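PDB 7N1L: GCN5-related N-acetyltransferase from Brucella abortus, which probably transfers an acyl group, most likely acetyl from acetyl-CoA, to an amine acceptor, as other members of the GNAT family do. Local coordinates for residues 81-92 with 104-115. Sequence-based numbering, arbitrary orientation.
Sequences VDGNLVGFVIFY and GQVDHIYVHHDH
F88 and Y110 exchange backbone N-H...O bonds in an antiparallel hairpin, as do Y92 and Q105; the axes of 84-92 and 104-111 approach to 4.5 Å, their directions 141° apart. Between these pairs the ladder is interrupted: I90 N still reaches H108 O at 3.0 Å, but I90 O and D107 N stand 3.8 Å apart, too far for a direct bond, and a water, modelled rather close to I90 O, lies between. The F88 ring lies obliquely against Y110, CE2 to CB 3.6 Å, put there by a chi1 of 70° that sets CG between backbone N and carbonyl carbon. On the other face V89 CG2 presses tightly on V106 CG1 at 3.5 Å, crossing at about a right angle; V106 also packs on L128 of helix 120-129. Near the bulge where V86 and G87 both bond A79, V86 CG1 sits over one face of the H115 imidazole, 3.7 Å from its centroid, a CH-pi contact; H115 ND1 bonds K118. At the far end D107 OD2 meets the Y92 ring edge, 3.4 Å from CE2. Q105 NE2 reaches both carboxylate oxygens with long bonds (3.2 Å to OD2) and donates to Q105 OE1 of the second subunit. With N143 ND2 donating to OD1, the D107 carboxylate is held where the ladder between these central GNAT strands breaks.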
loop_
_atom_site.group_PDB
_atom_site.type_symbol
_atom_site.label_atom_id
_atom_site.label_comp_id
_atom_site.label_asym_id
_atom_site.label_seq_id
_atom_site.Cartn_x
_atom_site.Cartn_y
_atom_site.Cartn_z
ATOM N N VAL A 81 19.065 9.522 -18.169
ATOM C CA VAL A 81 19.710 10.717 -18.715
ATOM C C VAL A 81 20.966 10.295 -19.480
ATOM O O VAL A 81 21.859 9.656 -18.911
ATOM C CB VAL A 81 20.044 11.729 -17.601
ATOM C CG1 VAL A 81 20.995 12.820 -18.084
ATOM C CG2 VAL A 81 18.737 12.348 -17.030
ATOM N N ASP A 82 21.034 10.651 -20.770
ATOM C CA ASP A 82 22.169 10.285 -21.650
ATOM C C ASP A 82 22.460 8.796 -21.608
ATOM O O ASP A 82 23.617 8.381 -21.511
ATOM C CB ASP A 82 23.443 11.055 -21.309
ATOM C CG ASP A 82 23.310 12.514 -21.574
ATOM O OD1 ASP A 82 22.808 12.847 -22.670
ATOM O OD2 ASP A 82 23.690 13.317 -20.687
ATOM N N GLY A 83 21.402 7.990 -21.640
ATOM C CA GLY A 83 21.508 6.548 -21.611
ATOM C C GLY A 83 21.649 5.920 -20.237
ATOM O O GLY A 83 21.431 4.706 -20.106
ATOM N N ASN A 84 21.971 6.698 -19.201
ATOM C CA ASN A 84 22.191 6.158 -17.862
ATOM C C ASN A 84 20.943 6.293 -16.979
ATOM O O ASN A 84 20.306 7.350 -16.950
ATOM C CB ASN A 84 23.391 6.853 -17.224
ATOM C CG ASN A 84 24.698 6.622 -18.013
ATOM O OD1 ASN A 84 25.045 5.487 -18.358
ATOM N ND2 ASN A 84 25.403 7.703 -18.314
ATOM N N LEU A 85 20.601 5.220 -16.270
ATOM C CA LEU A 85 19.472 5.219 -15.344
ATOM C C LEU A 85 19.845 5.989 -14.085
ATOM O O LEU A 85 20.761 5.585 -13.362
ATOM C CB LEU A 85 19.079 3.784 -14.993
ATOM C CG LEU A 85 17.830 3.645 -14.102
ATOM C CD1 LEU A 85 16.577 3.879 -14.928
ATOM C CD2 LEU A 85 17.778 2.300 -13.380
ATOM N N VAL A 86 19.133 7.090 -13.819
ATOM C CA VAL A 86 19.503 8.023 -12.745
ATOM C C VAL A 86 18.373 8.337 -11.764
ATOM O O VAL A 86 18.530 9.240 -10.934
ATOM C CB VAL A 86 20.067 9.337 -13.313
ATOM C CG1 VAL A 86 21.309 9.071 -14.145
ATOM C CG2 VAL A 86 19.010 10.088 -14.101
ATOM N N GLY A 87 17.220 7.661 -11.887
ATOM C CA GLY A 87 16.107 7.819 -10.954
ATOM C C GLY A 87 15.108 6.676 -11.056
ATOM O O GLY A 87 15.142 5.891 -12.006
ATOM N N PHE A 88 14.259 6.531 -10.029
ATOM C CA PHE A 88 13.167 5.561 -10.114
ATOM C C PHE A 88 12.041 5.946 -9.166
ATOM O O PHE A 88 12.233 6.723 -8.225
ATOM C CB PHE A 88 13.619 4.121 -9.827
ATOM C CG PHE A 88 13.994 3.850 -8.392
ATOM C CD1 PHE A 88 13.027 3.495 -7.448
ATOM C CD2 PHE A 88 15.319 3.889 -7.989
ATOM C CE1 PHE A 88 13.379 3.206 -6.143
ATOM C CE2 PHE A 88 15.676 3.600 -6.688
ATOM C CZ PHE A 88 14.698 3.252 -5.761
ATOM N N VAL A 89 10.853 5.403 -9.441
ATOM C CA VAL A 89 9.750 5.438 -8.487
ATOM C C VAL A 89 9.066 4.080 -8.536
ATOM O O VAL A 89 8.795 3.556 -9.624
ATOM C CB VAL A 89 8.749 6.591 -8.744
ATOM C CG1 VAL A 89 8.119 6.506 -10.112
ATOM C CG2 VAL A 89 7.671 6.595 -7.675
ATOM N N ILE A 90 8.828 3.499 -7.356
ATOM C CA ILE A 90 8.148 2.216 -7.187
ATOM C C ILE A 90 6.707 2.485 -6.779
ATOM O O ILE A 90 6.458 3.241 -5.830
ATOM C CB ILE A 90 8.857 1.353 -6.128
ATOM C CG1 ILE A 90 10.298 1.047 -6.554
ATOM C CG2 ILE A 90 8.086 0.046 -5.882
ATOM C CD1 ILE A 90 11.157 0.447 -5.424
ATOM N N PHE A 91 5.753 1.865 -7.479
ATOM C CA PHE A 91 4.343 2.123 -7.213
ATOM C C PHE A 91 3.520 0.856 -7.317
ATOM O O PHE A 91 3.881 -0.087 -8.024
ATOM C CB PHE A 91 3.768 3.161 -8.173
ATOM C CG PHE A 91 3.708 2.723 -9.605
ATOM C CD1 PHE A 91 4.836 2.812 -10.420
ATOM C CD2 PHE A 91 2.515 2.303 -10.173
ATOM C CE1 PHE A 91 4.774 2.446 -11.769
ATOM C CE2 PHE A 91 2.449 1.931 -11.512
ATOM C CZ PHE A 91 3.578 2.006 -12.305
ATOM N N TYR A 92 2.360 0.884 -6.652
ATOM C CA TYR A 92 1.425 -0.226 -6.656
ATOM C C TYR A 92 0.115 0.235 -7.268
ATOM O O TYR A 92 -0.363 1.330 -6.975
ATOM C CB TYR A 92 1.204 -0.771 -5.240
ATOM C CG TYR A 92 2.515 -0.933 -4.524
ATOM C CD1 TYR A 92 3.462 -1.820 -4.989
ATOM C CD2 TYR A 92 2.777 -0.261 -3.359
ATOM C CE1 TYR A 92 4.675 -1.967 -4.374
ATOM C CE2 TYR A 92 3.983 -0.419 -2.719
ATOM C CZ TYR A 92 4.937 -1.273 -3.242
ATOM O OH TYR A 92 6.157 -1.465 -2.610
ATOM N N GLY A 104 -3.285 4.400 -7.109
ATOM C CA GLY A 104 -1.846 4.162 -7.108
ATOM C C GLY A 104 -1.217 4.504 -5.766
ATOM O O GLY A 104 -1.640 5.431 -5.080
ATOM N N GLN A 105 -0.165 3.781 -5.398
ATOM C CA GLN A 105 0.485 4.019 -4.113
ATOM C C GLN A 105 1.989 4.000 -4.321
ATOM O O GLN A 105 2.519 3.038 -4.886
ATOM C CB GLN A 105 0.073 2.983 -3.068
ATOM C CG GLN A 105 0.774 3.145 -1.697
ATOM C CD GLN A 105 0.323 2.087 -0.682
ATOM O OE1 GLN A 105 -0.847 1.756 -0.631
ATOM N NE2 GLN A 105 1.252 1.554 0.106
ATOM N N VAL A 106 2.649 5.091 -3.919
ATOM C CA VAL A 106 4.099 5.257 -4.014
ATOM C C VAL A 106 4.677 5.260 -2.606
ATOM O O VAL A 106 4.340 6.130 -1.792
ATOM C CB VAL A 106 4.479 6.566 -4.724
ATOM C CG1 VAL A 106 5.989 6.776 -4.651
ATOM C CG2 VAL A 106 3.987 6.584 -6.151
ATOM N N ASP A 107 5.597 4.352 -2.342
ATOM C CA ASP A 107 6.320 4.324 -1.080
ATOM C C ASP A 107 7.783 4.691 -1.239
ATOM O O ASP A 107 8.474 4.862 -0.234
ATOM C CB ASP A 107 6.219 2.927 -0.433
ATOM C CG ASP A 107 4.781 2.560 -0.005
ATOM O OD1 ASP A 107 3.929 3.442 0.128
ATOM O OD2 ASP A 107 4.496 1.366 0.155
ATOM N N HIS A 108 8.296 4.724 -2.466
ATOM C CA HIS A 108 9.728 4.862 -2.668
ATOM C C HIS A 108 10.008 5.647 -3.934
ATOM O O HIS A 108 9.577 5.260 -5.026
ATOM C CB HIS A 108 10.396 3.484 -2.760
ATOM C CG HIS A 108 10.030 2.553 -1.648
ATOM N ND1 HIS A 108 10.544 2.679 -0.373
ATOM C CD2 HIS A 108 9.185 1.494 -1.614
ATOM C CE1 HIS A 108 10.048 1.720 0.391
ATOM N NE2 HIS A 108 9.215 0.997 -0.334
ATOM N N ILE A 109 10.798 6.704 -3.785
ATOM C CA ILE A 109 11.273 7.501 -4.901
ATOM C C ILE A 109 12.728 7.811 -4.618
ATOM O O ILE A 109 13.137 7.898 -3.457
ATOM C CB ILE A 109 10.436 8.780 -5.094
ATOM C CG1 ILE A 109 10.751 9.424 -6.445
ATOM C CG2 ILE A 109 10.581 9.740 -3.879
ATOM C CD1 ILE A 109 9.646 10.328 -6.940
ATOM N N TYR A 110 13.533 7.881 -5.686
ATOM C CA TYR A 110 14.960 8.120 -5.519
ATOM C C TYR A 110 15.555 8.667 -6.809
ATOM O O TYR A 110 15.313 8.124 -7.893
ATOM C CB TYR A 110 15.690 6.840 -5.122
ATOM C CG TYR A 110 17.157 7.054 -4.871
ATOM C CD1 TYR A 110 17.576 7.695 -3.736
ATOM C CD2 TYR A 110 18.126 6.613 -5.767
ATOM C CE1 TYR A 110 18.907 7.915 -3.487
ATOM C CE2 TYR A 110 19.471 6.803 -5.518
ATOM C CZ TYR A 110 19.848 7.459 -4.367
ATOM O OH TYR A 110 21.166 7.705 -4.071
ATOM N N VAL A 111 16.383 9.701 -6.671
ATOM C CA VAL A 111 17.153 10.274 -7.770
ATOM C C VAL A 111 18.625 10.219 -7.387
ATOM O O VAL A 111 19.001 10.642 -6.286
ATOM C CB VAL A 111 16.732 11.722 -8.082
ATOM C CG1 VAL A 111 17.670 12.347 -9.143
ATOM C CG2 VAL A 111 15.273 11.779 -8.532
ATOM N N HIS A 112 19.450 9.721 -8.307
ATOM C CA HIS A 112 20.894 9.676 -8.111
ATOM C C HIS A 112 21.392 11.048 -7.694
ATOM O O HIS A 112 20.925 12.063 -8.203
ATOM C CB HIS A 112 21.544 9.240 -9.417
ATOM C CG HIS A 112 23.025 9.094 -9.360
ATOM N ND1 HIS A 112 23.879 10.172 -9.281
ATOM C CD2 HIS A 112 23.810 7.996 -9.449
ATOM C CE1 HIS A 112 25.128 9.743 -9.280
ATOM N NE2 HIS A 112 25.115 8.428 -9.398
ATOM N N HIS A 113 22.333 11.075 -6.751
ATOM C CA HIS A 113 22.756 12.331 -6.138
ATOM C C HIS A 113 23.470 13.272 -7.108
ATOM O O HIS A 113 23.570 14.472 -6.819
ATOM C CB HIS A 113 23.640 12.057 -4.916
ATOM C CG HIS A 113 24.830 11.198 -5.205
ATOM N ND1 HIS A 113 24.721 9.869 -5.556
ATOM C CD2 HIS A 113 26.157 11.479 -5.193
ATOM C CE1 HIS A 113 25.928 9.365 -5.752
ATOM N NE2 HIS A 113 26.817 10.321 -5.536
ATOM N N ASP A 114 23.993 12.773 -8.227
ATOM C CA ASP A 114 24.604 13.660 -9.226
ATOM C C ASP A 114 23.583 14.260 -10.174
ATOM O O ASP A 114 23.964 14.964 -11.109
ATOM C CB ASP A 114 25.653 12.915 -10.052
ATOM C CG ASP A 114 26.890 12.608 -9.263
ATOM O OD1 ASP A 114 27.254 13.430 -8.395
ATOM O OD2 ASP A 114 27.478 11.529 -9.487
ATOM N N HIS A 115 22.307 13.978 -9.974
ATOM C CA HIS A 115 21.275 14.439 -10.887
ATOM C C HIS A 115 20.160 15.155 -10.144
ATOM O O HIS A 115 19.046 15.265 -10.659
ATOM C CB HIS A 115 20.774 13.269 -11.754
ATOM C CG HIS A 115 21.839 12.755 -12.696
ATOM N ND1 HIS A 115 22.041 13.297 -13.949
ATOM C CD2 HIS A 115 22.790 11.802 -12.544
ATOM C CE1 HIS A 115 23.053 12.681 -14.540
ATOM N NE2 HIS A 115 23.532 11.779 -13.704
HETATM O O HOH W 1 5.805 1.987 -3.764
HETATM O O HOH W 2 6.311 -0.593 -0.336
#